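Local coordinates for protein chlamydomonas reinhardtii THB1 (Chlamydomonas reinhardtii, PDB 4XDI) that binds heme as a group I truncated hemoglobin and probably binds oxygen, perhaps with thioredoxin peroxidase activity, at residues E29-D34 / D91-H96; T58-G63 / A112-I117; M85-F90 / L124-G129. All coordinates share one frame; numbering follows the deposited sequence.

Contact 1: residues E29-D34 / D91-H96; sequences ERIVAD and DLVAAH. With HEM (protoporphyrin IX containing Fe), chain C.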
# COMPACT_ATOMS: atom_id res chain seq x y z
N GLU A 29 -5.59 -8.83 -0.55
CA GLU A 29 -6.62 -9.73 -1.03
C GLU A 29 -7.77 -8.92 -1.60
O GLU A 29 -8.34 -9.28 -2.63
CB GLU A 29 -7.08 -10.68 0.09
CG GLU A 29 -6.05 -11.75 0.41
CD GLU A 29 -6.24 -12.39 1.79
OE1 GLU A 29 -7.30 -12.16 2.42
OE2 GLU A 29 -5.32 -13.12 2.24
N ARG A 30 -8.10 -7.82 -0.93
CA ARG A 30 -9.15 -6.92 -1.43
C ARG A 30 -8.81 -6.30 -2.79
O ARG A 30 -9.66 -6.16 -3.67
CB ARG A 30 -9.37 -5.78 -0.43
CG ARG A 30 -10.07 -6.25 0.85
CD ARG A 30 -10.33 -5.06 1.73
NE ARG A 30 -11.29 -4.19 1.08
CZ ARG A 30 -12.58 -4.17 1.38
NH1 ARG A 30 -13.02 -4.96 2.36
NH2 ARG A 30 -13.41 -3.36 0.73
N ILE A 31 -7.56 -5.87 -2.90
CA ILE A 31 -7.10 -5.26 -4.15
C ILE A 31 -7.28 -6.21 -5.32
O ILE A 31 -7.92 -5.87 -6.32
CB ILE A 31 -5.62 -4.87 -4.06
CG1 ILE A 31 -5.40 -3.77 -3.02
CG2 ILE A 31 -5.09 -4.47 -5.43
CD1 ILE A 31 -3.94 -3.30 -3.03
N VAL A 32 -6.75 -7.42 -5.20
CA VAL A 32 -6.76 -8.35 -6.34
C VAL A 32 -8.17 -8.97 -6.58
O VAL A 32 -8.47 -9.45 -7.69
CB VAL A 32 -5.71 -9.46 -6.14
CG1 VAL A 32 -5.61 -10.27 -7.36
CG2 VAL A 32 -4.34 -8.86 -5.93
N ALA A 33 -9.04 -8.94 -5.57
CA ALA A 33 -10.42 -9.40 -5.77
C ALA A 33 -11.29 -8.31 -6.40
O ALA A 33 -12.39 -8.57 -6.85
CB ALA A 33 -11.03 -9.86 -4.44
N ASP A 34 -10.78 -7.09 -6.48
CA ASP A 34 -11.49 -5.98 -7.14
C ASP A 34 -11.48 -6.14 -8.66
O ASP A 34 -10.42 -6.06 -9.26
CB ASP A 34 -10.81 -4.65 -6.77
CG ASP A 34 -11.61 -3.42 -7.18
OD1 ASP A 34 -12.32 -3.46 -8.21
OD2 ASP A 34 -11.54 -2.40 -6.45
N ASP A 91 -7.24 5.61 -6.21
CA ASP A 91 -8.37 5.86 -5.30
C ASP A 91 -8.96 4.55 -4.78
O ASP A 91 -9.33 4.45 -3.61
CB ASP A 91 -9.46 6.68 -5.98
CG ASP A 91 -9.03 8.12 -6.26
OD1 ASP A 91 -7.90 8.47 -5.86
OD2 ASP A 91 -9.82 8.88 -6.86
N LEU A 92 -9.07 3.56 -5.66
CA LEU A 92 -9.62 2.26 -5.28
C LEU A 92 -8.72 1.58 -4.26
O LEU A 92 -9.19 0.98 -3.29
CB LEU A 92 -9.79 1.37 -6.53
CG LEU A 92 -10.86 1.81 -7.54
CD1 LEU A 92 -10.86 0.83 -8.74
CD2 LEU A 92 -12.28 1.83 -6.88
N VAL A 93 -7.41 1.64 -4.51
CA VAL A 93 -6.45 0.97 -3.63
C VAL A 93 -6.42 1.67 -2.27
O VAL A 93 -6.46 1.01 -1.22
CB VAL A 93 -5.04 0.94 -4.26
CG1 VAL A 93 -4.01 0.50 -3.24
CG2 VAL A 93 -5.04 -0.03 -5.47
N ALA A 94 -6.40 2.99 -2.28
CA ALA A 94 -6.44 3.73 -1.00
C ALA A 94 -7.71 3.33 -0.22
O ALA A 94 -7.66 3.07 0.98
CB ALA A 94 -6.41 5.23 -1.22
N ALA A 95 -8.84 3.26 -0.92
CA ALA A 95 -10.10 2.94 -0.25
C ALA A 95 -10.11 1.52 0.28
O ALA A 95 -10.77 1.24 1.30
CB ALA A 95 -11.27 3.17 -1.17
N HIS A 96 -9.40 0.60 -0.39
CA HIS A 96 -9.32 -0.77 0.14
C HIS A 96 -8.52 -0.82 1.46
O HIS A 96 -8.79 -1.65 2.31
CB HIS A 96 -8.70 -1.73 -0.86
CG HIS A 96 -9.62 -2.09 -1.98
ND1 HIS A 96 -10.86 -2.68 -1.78
CD2 HIS A 96 -9.47 -1.97 -3.33
CE1 HIS A 96 -11.43 -2.90 -2.95
NE2 HIS A 96 -10.62 -2.46 -3.90
CHA HEM C . 4.32 -3.13 -8.32
CHB HEM C . 4.43 -0.55 -4.20
CHC HEM C . 0.22 1.46 -5.41
CHD HEM C . -0.40 -1.99 -8.73
C1A HEM C . 4.75 -2.52 -7.16
C2A HEM C . 6.10 -2.55 -6.63
C3A HEM C . 6.11 -1.86 -5.50
C4A HEM C . 4.79 -1.32 -5.28
CMA HEM C . 7.36 -1.62 -4.61
CAA HEM C . 7.30 -3.30 -7.26
CBA HEM C . 7.35 -4.72 -6.71
CGA HEM C . 8.62 -5.46 -7.12
O1A HEM C . 9.58 -5.47 -6.31
O2A HEM C . 8.66 -6.04 -8.24
C1B HEM C . 3.29 0.21 -4.14
C2B HEM C . 2.91 1.11 -3.07
C3B HEM C . 1.72 1.66 -3.43
C4B HEM C . 1.34 1.11 -4.71
CMB HEM C . 3.75 1.34 -1.77
CAB HEM C . 0.83 2.68 -2.69
CBB HEM C . 1.09 3.14 -1.46
C1C HEM C . -0.32 0.70 -6.44
C2C HEM C . -1.60 0.91 -7.06
C3C HEM C . -1.78 -0.03 -8.00
C4C HEM C . -0.61 -0.88 -7.96
CMC HEM C . -2.56 2.08 -6.74
CAC HEM C . -3.03 -0.17 -8.90
CBC HEM C . -2.98 -0.75 -10.12
C1D HEM C . 0.79 -2.61 -8.92
C2D HEM C . 0.98 -3.70 -9.86
C3D HEM C . 2.45 -4.06 -9.73
C4D HEM C . 3.00 -3.16 -8.73
CMD HEM C . -0.08 -4.34 -10.78
CAD HEM C . 3.23 -5.13 -10.50
CBD HEM C . 3.78 -4.45 -11.73
CGD HEM C . 4.65 -5.46 -12.45
O1D HEM C . 4.11 -6.47 -12.97
O2D HEM C . 5.87 -5.26 -12.48
NA HEM C . 3.96 -1.75 -6.32
NB HEM C . 2.32 0.25 -5.12
NC HEM C . 0.28 -0.40 -7.02
ND HEM C . 1.98 -2.34 -8.29
FE HEM C . 2.12 -1.04 -6.70
O HOH W 1 -13.20 -0.36 -0.58
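The packing of helix 17-33 against helix 87-104, the B and G helices of the truncated-globin sandwich, is pinned where His96 fits between Arg30 and Asp34. The two short helical pieces run roughly antiparallel at 143°, their axes 9.6 Å apart at closest approach. Both ring nitrogens of His96 are engaged. His96 NE2 donates to Asp34 OD2 over 2.7 Å; this nearly straight bond keeps to the imidazole plane and meets the anti lone pair of the oxygen, with carboxylate and ring almost perpendicular (87°). Asp34 OD1 is held in turn by the backbone N of Gln36, which helps fix the rotation of the carboxylate. His96 ND1 accepts from Arg30 NE at 3.3 Å, the donor somewhat tilted from the ring plane; a bend about the CG-CD bond of Arg30 (chi3 66°) turns NE to this acceptor. Over one ring face, toward its rim, lies Arg30 O, 3.7 Å above the plane. With an alanine here, Asp34 OD2 and Arg30 NE would probably both lose their mate and a gap would open between the helices. Beside these polar contacts, Ile31 CD1 meets Val93 CG1 at 3.8 Å, and Val93 CG2 reaches heme methyl CMC at 3.5 Å. A His-carboxylate hydrogen bond thus ties the residue just after the B helix to the G helix, beside the apolar wall of a globin heme pocket.

Contact 2: residues T58-G63 / A112-I117; sequences TYVFGG and AEAMAI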
# COMPACT_ATOMS: atom_id res chain seq x y z
N THR A 58 6.09 -1.84 4.75
CA THR A 58 7.16 -0.94 5.21
C THR A 58 6.89 0.51 4.82
O THR A 58 7.18 1.44 5.60
CB THR A 58 8.54 -1.39 4.69
OG1 THR A 58 8.55 -1.41 3.26
CG2 THR A 58 8.87 -2.78 5.23
N TYR A 59 6.36 0.72 3.63
CA TYR A 59 6.01 2.08 3.21
C TYR A 59 4.92 2.68 4.08
O TYR A 59 5.02 3.81 4.55
CB TYR A 59 5.54 2.13 1.75
CG TYR A 59 5.36 3.56 1.28
CD1 TYR A 59 4.16 4.24 1.48
CD2 TYR A 59 6.40 4.23 0.66
CE1 TYR A 59 4.00 5.54 1.07
CE2 TYR A 59 6.26 5.54 0.25
CZ TYR A 59 5.05 6.19 0.45
OH TYR A 59 4.92 7.49 0.03
N VAL A 60 3.84 1.92 4.28
CA VAL A 60 2.69 2.47 4.99
C VAL A 60 2.90 2.47 6.50
O VAL A 60 2.58 3.45 7.17
CB VAL A 60 1.37 1.71 4.63
CG1 VAL A 60 0.22 2.22 5.49
CG2 VAL A 60 1.04 1.91 3.18
N PHE A 61 3.44 1.38 7.06
CA PHE A 61 3.53 1.28 8.53
C PHE A 61 4.93 1.37 9.14
O PHE A 61 5.06 1.45 10.37
CB PHE A 61 2.88 -0.02 8.98
CG PHE A 61 1.45 -0.17 8.52
CD1 PHE A 61 0.41 0.36 9.26
CD2 PHE A 61 1.15 -0.82 7.32
CE1 PHE A 61 -0.91 0.24 8.83
CE2 PHE A 61 -0.15 -0.95 6.88
CZ PHE A 61 -1.19 -0.43 7.65
N GLY A 62 5.97 1.36 8.31
CA GLY A 62 7.33 1.21 8.82
C GLY A 62 8.00 2.45 9.42
O GLY A 62 8.95 2.33 10.23
N GLY A 63 7.51 3.62 9.06
CA GLY A 63 8.08 4.86 9.55
C GLY A 63 9.32 5.33 8.79
O GLY A 63 9.72 4.74 7.78
N ALA A 112 -5.98 7.22 10.60
CA ALA A 112 -5.77 8.45 9.86
C ALA A 112 -4.30 8.67 9.49
O ALA A 112 -4.01 9.18 8.41
CB ALA A 112 -6.27 9.63 10.65
N GLU A 113 -3.39 8.33 10.40
CA GLU A 113 -1.96 8.40 10.11
C GLU A 113 -1.60 7.45 8.96
O GLU A 113 -0.86 7.82 8.05
CB GLU A 113 -1.15 8.08 11.37
CG GLU A 113 -1.19 9.20 12.41
CD GLU A 113 -0.46 8.82 13.68
OE1 GLU A 113 0.58 8.14 13.58
OE2 GLU A 113 -0.94 9.18 14.78
N ALA A 114 -2.14 6.23 8.98
CA ALA A 114 -1.89 5.29 7.88
C ALA A 114 -2.42 5.79 6.55
O ALA A 114 -1.76 5.68 5.52
CB ALA A 114 -2.49 3.93 8.19
N MET A 115 -3.62 6.35 6.55
CA MET A 115 -4.24 6.82 5.31
C MET A 115 -3.49 8.04 4.77
O MET A 115 -3.40 8.22 3.56
CB MET A 115 -5.73 7.14 5.53
CG MET A 115 -6.62 5.89 5.81
SD MET A 115 -6.31 4.49 4.70
CE MET A 115 -6.63 5.28 3.12
N ALA A 116 -2.97 8.88 5.66
CA ALA A 116 -2.13 10.01 5.21
C ALA A 116 -0.86 9.50 4.54
O ALA A 116 -0.45 10.03 3.51
CB ALA A 116 -1.77 10.93 6.38
N ILE A 117 -0.26 8.46 5.10
CA ILE A 117 0.94 7.90 4.49
C ILE A 117 0.62 7.31 3.11
O ILE A 117 1.33 7.61 2.14
CB ILE A 117 1.58 6.85 5.40
CG1 ILE A 117 2.16 7.56 6.65
CG2 ILE A 117 2.70 6.14 4.64
CD1 ILE A 117 2.47 6.62 7.81
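Tyr59 turns one ring edge to Ile117, whose carbonyl O lies near the ring plane, 3.5 Å from Tyr59 CE1. The same CE1 of Tyr59 meets the branch methyl Ile117 CG2 at 3.8 Å, the two side chains lying alongside and pointing opposite ways. Tyr59 OH is hydrogen-bonded to Ser120 OG, and the heme touches Tyr59. The Phe61 ring carries Val60 CG1 over one face, offset toward the rim and 3.5 Å above the plane, while Ala114 CB approaches Phe61 CE1 obliquely at 4.1 Å. Here the end of helix 46-61 meets helix 108-120: these are the E and H helices of the two-over-two globin sandwich, and the contact joins its two helix pairs. Ile117 is wedged into the backbone of the E helix. With CG1 anti to its own carbonyl carbon (chi1 -69°), its two branches part: Ile117 CG2 lies 3.3 Å from Tyr59 O, and Ile117 CD1 reaches 3.2 Å from Val60 O, close carbon-to-oxygen packing. Further along, Val60 CG1 faces Ala114 CB at 4.2 Å, the single methyl of Ala114 meeting both Val60 CG1 and Phe61 CE1. Leu97 and Leu101 of helix 87-104 pack against Val60 and Ala114 respectively, and Val20 and Val24 of helix 17-33 against Phe61.

Contact 3: residues M85-F90 / L124-G129; sequences MNHHHF and LIFGTG. With HEM (protoporphyrin IX containing Fe), chain C.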
# COMPACT_ATOMS: atom_id res chain seq x y z
N MET A 85 -2.95 2.36 -16.15
CA MET A 85 -3.08 2.64 -14.71
C MET A 85 -3.30 4.14 -14.50
O MET A 85 -2.59 4.95 -15.11
CB MET A 85 -1.84 2.17 -13.96
CG MET A 85 -1.87 2.51 -12.45
SD MET A 85 -0.42 1.88 -11.58
CE MET A 85 -0.70 2.59 -9.91
N ASN A 86 -4.27 4.53 -13.67
CA ASN A 86 -4.60 5.95 -13.51
C ASN A 86 -5.00 6.32 -12.06
O ASN A 86 -5.02 5.45 -11.16
CB ASN A 86 -5.71 6.35 -14.51
CG ASN A 86 -6.97 5.49 -14.37
OD1 ASN A 86 -7.60 5.49 -13.33
ND2 ASN A 86 -7.32 4.74 -15.43
N HIS A 87 -5.33 7.59 -11.83
CA HIS A 87 -5.67 8.04 -10.47
C HIS A 87 -6.87 7.28 -9.89
O HIS A 87 -6.99 7.14 -8.67
CB HIS A 87 -5.92 9.54 -10.45
CG HIS A 87 -4.66 10.35 -10.54
ND1 HIS A 87 -3.82 10.53 -9.45
CD2 HIS A 87 -4.07 10.98 -11.58
CE1 HIS A 87 -2.78 11.25 -9.82
NE2 HIS A 87 -2.90 11.53 -11.11
N HIS A 88 -7.76 6.79 -10.76
CA HIS A 88 -8.90 6.05 -10.24
C HIS A 88 -8.44 4.77 -9.55
O HIS A 88 -8.92 4.43 -8.49
CB HIS A 88 -9.91 5.71 -11.34
CG HIS A 88 -11.09 4.94 -10.86
ND1 HIS A 88 -11.90 5.38 -9.83
CD2 HIS A 88 -11.57 3.73 -11.23
CE1 HIS A 88 -12.85 4.49 -9.61
NE2 HIS A 88 -12.67 3.48 -10.44
N HIS A 89 -7.50 4.04 -10.16
CA HIS A 89 -6.98 2.84 -9.54
C HIS A 89 -6.34 3.15 -8.19
O HIS A 89 -6.42 2.35 -7.26
CB HIS A 89 -5.97 2.16 -10.42
CG HIS A 89 -6.52 1.77 -11.76
ND1 HIS A 89 -6.07 2.32 -12.94
CD2 HIS A 89 -7.52 0.92 -12.10
CE1 HIS A 89 -6.73 1.79 -13.95
NE2 HIS A 89 -7.62 0.93 -13.47
N PHE A 90 -5.66 4.29 -8.11
CA PHE A 90 -5.08 4.69 -6.82
C PHE A 90 -6.19 4.91 -5.80
O PHE A 90 -6.08 4.47 -4.65
CB PHE A 90 -4.21 5.97 -6.97
CG PHE A 90 -3.42 6.29 -5.73
CD1 PHE A 90 -4.00 7.00 -4.70
CD2 PHE A 90 -2.13 5.83 -5.58
CE1 PHE A 90 -3.30 7.28 -3.51
CE2 PHE A 90 -1.41 6.10 -4.41
CZ PHE A 90 -2.01 6.82 -3.38
N LEU A 124 4.37 10.16 -5.87
CA LEU A 124 5.56 9.37 -6.15
C LEU A 124 5.29 8.46 -7.36
O LEU A 124 6.20 8.13 -8.11
CB LEU A 124 5.98 8.54 -4.94
CG LEU A 124 6.47 9.36 -3.73
CD1 LEU A 124 6.94 8.42 -2.61
CD2 LEU A 124 7.58 10.33 -4.11
N ILE A 125 4.03 8.08 -7.53
CA ILE A 125 3.65 7.19 -8.61
C ILE A 125 3.29 7.99 -9.86
O ILE A 125 3.71 7.65 -10.97
CB ILE A 125 2.46 6.31 -8.18
CG1 ILE A 125 2.87 5.40 -7.01
CG2 ILE A 125 1.92 5.48 -9.40
CD1 ILE A 125 1.69 4.61 -6.33
N PHE A 126 2.50 9.04 -9.69
CA PHE A 126 1.96 9.75 -10.85
C PHE A 126 2.67 11.05 -11.14
O PHE A 126 2.30 11.78 -12.07
CB PHE A 126 0.48 10.03 -10.64
CG PHE A 126 -0.34 8.79 -10.59
CD1 PHE A 126 -0.75 8.16 -11.77
CD2 PHE A 126 -0.68 8.24 -9.37
CE1 PHE A 126 -1.52 7.00 -11.72
CE2 PHE A 126 -1.44 7.07 -9.32
CZ PHE A 126 -1.86 6.46 -10.48
N GLY A 127 3.71 11.34 -10.37
CA GLY A 127 4.45 12.57 -10.56
C GLY A 127 3.72 13.69 -9.85
O GLY A 127 2.63 13.48 -9.31
N THR A 128 4.29 14.88 -9.85
CA THR A 128 3.75 15.93 -9.01
C THR A 128 2.74 16.84 -9.73
O THR A 128 2.04 17.62 -9.09
CB THR A 128 4.89 16.78 -8.40
OG1 THR A 128 5.82 17.15 -9.42
CG2 THR A 128 5.63 15.97 -7.32
N GLY A 129 2.65 16.72 -11.06
CA GLY A 129 1.80 17.59 -11.86
C GLY A 129 2.53 18.33 -12.95
O GLY A 129 3.67 18.75 -12.78
CHA HEM C . 4.32 -3.13 -8.32
CHB HEM C . 4.43 -0.55 -4.20
CHC HEM C . 0.22 1.46 -5.41
CHD HEM C . -0.40 -1.99 -8.73
C1A HEM C . 4.75 -2.52 -7.16
C2A HEM C . 6.10 -2.55 -6.63
C3A HEM C . 6.11 -1.86 -5.50
C4A HEM C . 4.79 -1.32 -5.28
CMA HEM C . 7.36 -1.62 -4.61
CAA HEM C . 7.30 -3.30 -7.26
CBA HEM C . 7.35 -4.72 -6.71
CGA HEM C . 8.62 -5.46 -7.12
O1A HEM C . 9.58 -5.47 -6.31
O2A HEM C . 8.66 -6.04 -8.24
C1B HEM C . 3.29 0.21 -4.14
C2B HEM C . 2.91 1.11 -3.07
C3B HEM C . 1.72 1.66 -3.43
C4B HEM C . 1.34 1.11 -4.71
CMB HEM C . 3.75 1.34 -1.77
CAB HEM C . 0.83 2.68 -2.69
CBB HEM C . 1.09 3.14 -1.46
C1C HEM C . -0.32 0.70 -6.44
C2C HEM C . -1.60 0.91 -7.06
C3C HEM C . -1.78 -0.03 -8.00
C4C HEM C . -0.61 -0.88 -7.96
CMC HEM C . -2.56 2.08 -6.74
CAC HEM C . -3.03 -0.17 -8.90
CBC HEM C . -2.98 -0.75 -10.12
C1D HEM C . 0.79 -2.61 -8.92
C2D HEM C . 0.98 -3.70 -9.86
C3D HEM C . 2.45 -4.06 -9.73
C4D HEM C . 3.00 -3.16 -8.73
CMD HEM C . -0.08 -4.34 -10.78
CAD HEM C . 3.23 -5.13 -10.50
CBD HEM C . 3.78 -4.45 -11.73
CGD HEM C . 4.65 -5.46 -12.45
O1D HEM C . 4.11 -6.47 -12.97
O2D HEM C . 5.87 -5.26 -12.48
NA HEM C . 3.96 -1.75 -6.32
NB HEM C . 2.32 0.25 -5.12
NC HEM C . 0.28 -0.40 -7.02
ND HEM C . 1.98 -2.34 -8.29
FE HEM C . 2.12 -1.04 -6.70
O HOH W 2 -0.58 13.12 -12.10
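With chi1 of -65° in Phe126 and -75° in His87, each ring carbon CG stands anti to its carbonyl carbon, and the two rings are laid one over the other. They form an offset face-to-face stack, centroids 4.2 Å apart and planes 29° from parallel, joining the start of the G helix of the globin fold (helix 87-104) to the end of its last helix (122-126). His87 CE1 lies over Phe126 CG at 3.5 Å, while the opposite face of the phenylalanine carries Ile125 CG2 toward its rim. Phe126 CZ also comes to 3.4 Å from Asn86 O, and CE2 packs against Phe90 CB.

Closer to the porphyrin, Met85 runs fully extended and sets its methyl CE 3.4 Å from heme C3C. This is the proximal side, where Met85 and Ile125 both touch the axial ligand His76. Ile125 CD1 bridges two partners, lying 3.6 Å from heme CHC and at the edge of the Phe90 ring, 3.9 Å from Phe90 CE2.

The N-terminus of the G helix is closed by a capping box. Asn86 OD1 accepts weakly from the backbone N of His88 and of His89, and in return Asn86 N donates to His89 ND1 at 2.9 Å, within the imidazole plane. The box orders the turn whose Asn86 O meets Phe126 CZ. The ring nitrogens of His87 are both engaged: ND1 is hydrogen-bonded to Arg122, while His87 NE2 and a water oxygen are hydrogen-bonded at 3.0 Å, near the ring plane, and the water donates to Phe126 O.

Contact 2 is the most buried, an apolar meeting of helices 46-61 and 108-120 made of methyls, ring edges and backbone carbonyls. Contacts 1 and 3 are only partly buried. They share helix 87-104, using consecutive pieces of it. All three reach the heme, contact 2 through Tyr59, but contact 1 relies on a histidine hydrogen-bonded to a carboxylate and an arginine, whereas contact 3 relies on ring stacking and apolar packing, beside a capped helix start. Contact 2 lies on the opposite side of the chain's centre from contact 1, yet the two touch through Ala94 O and Met115 CE. Contacts 2 and 3 meet at Tyr59 OH and Leu124 CD1. Along the chain the segments of every pair of contacts alternate.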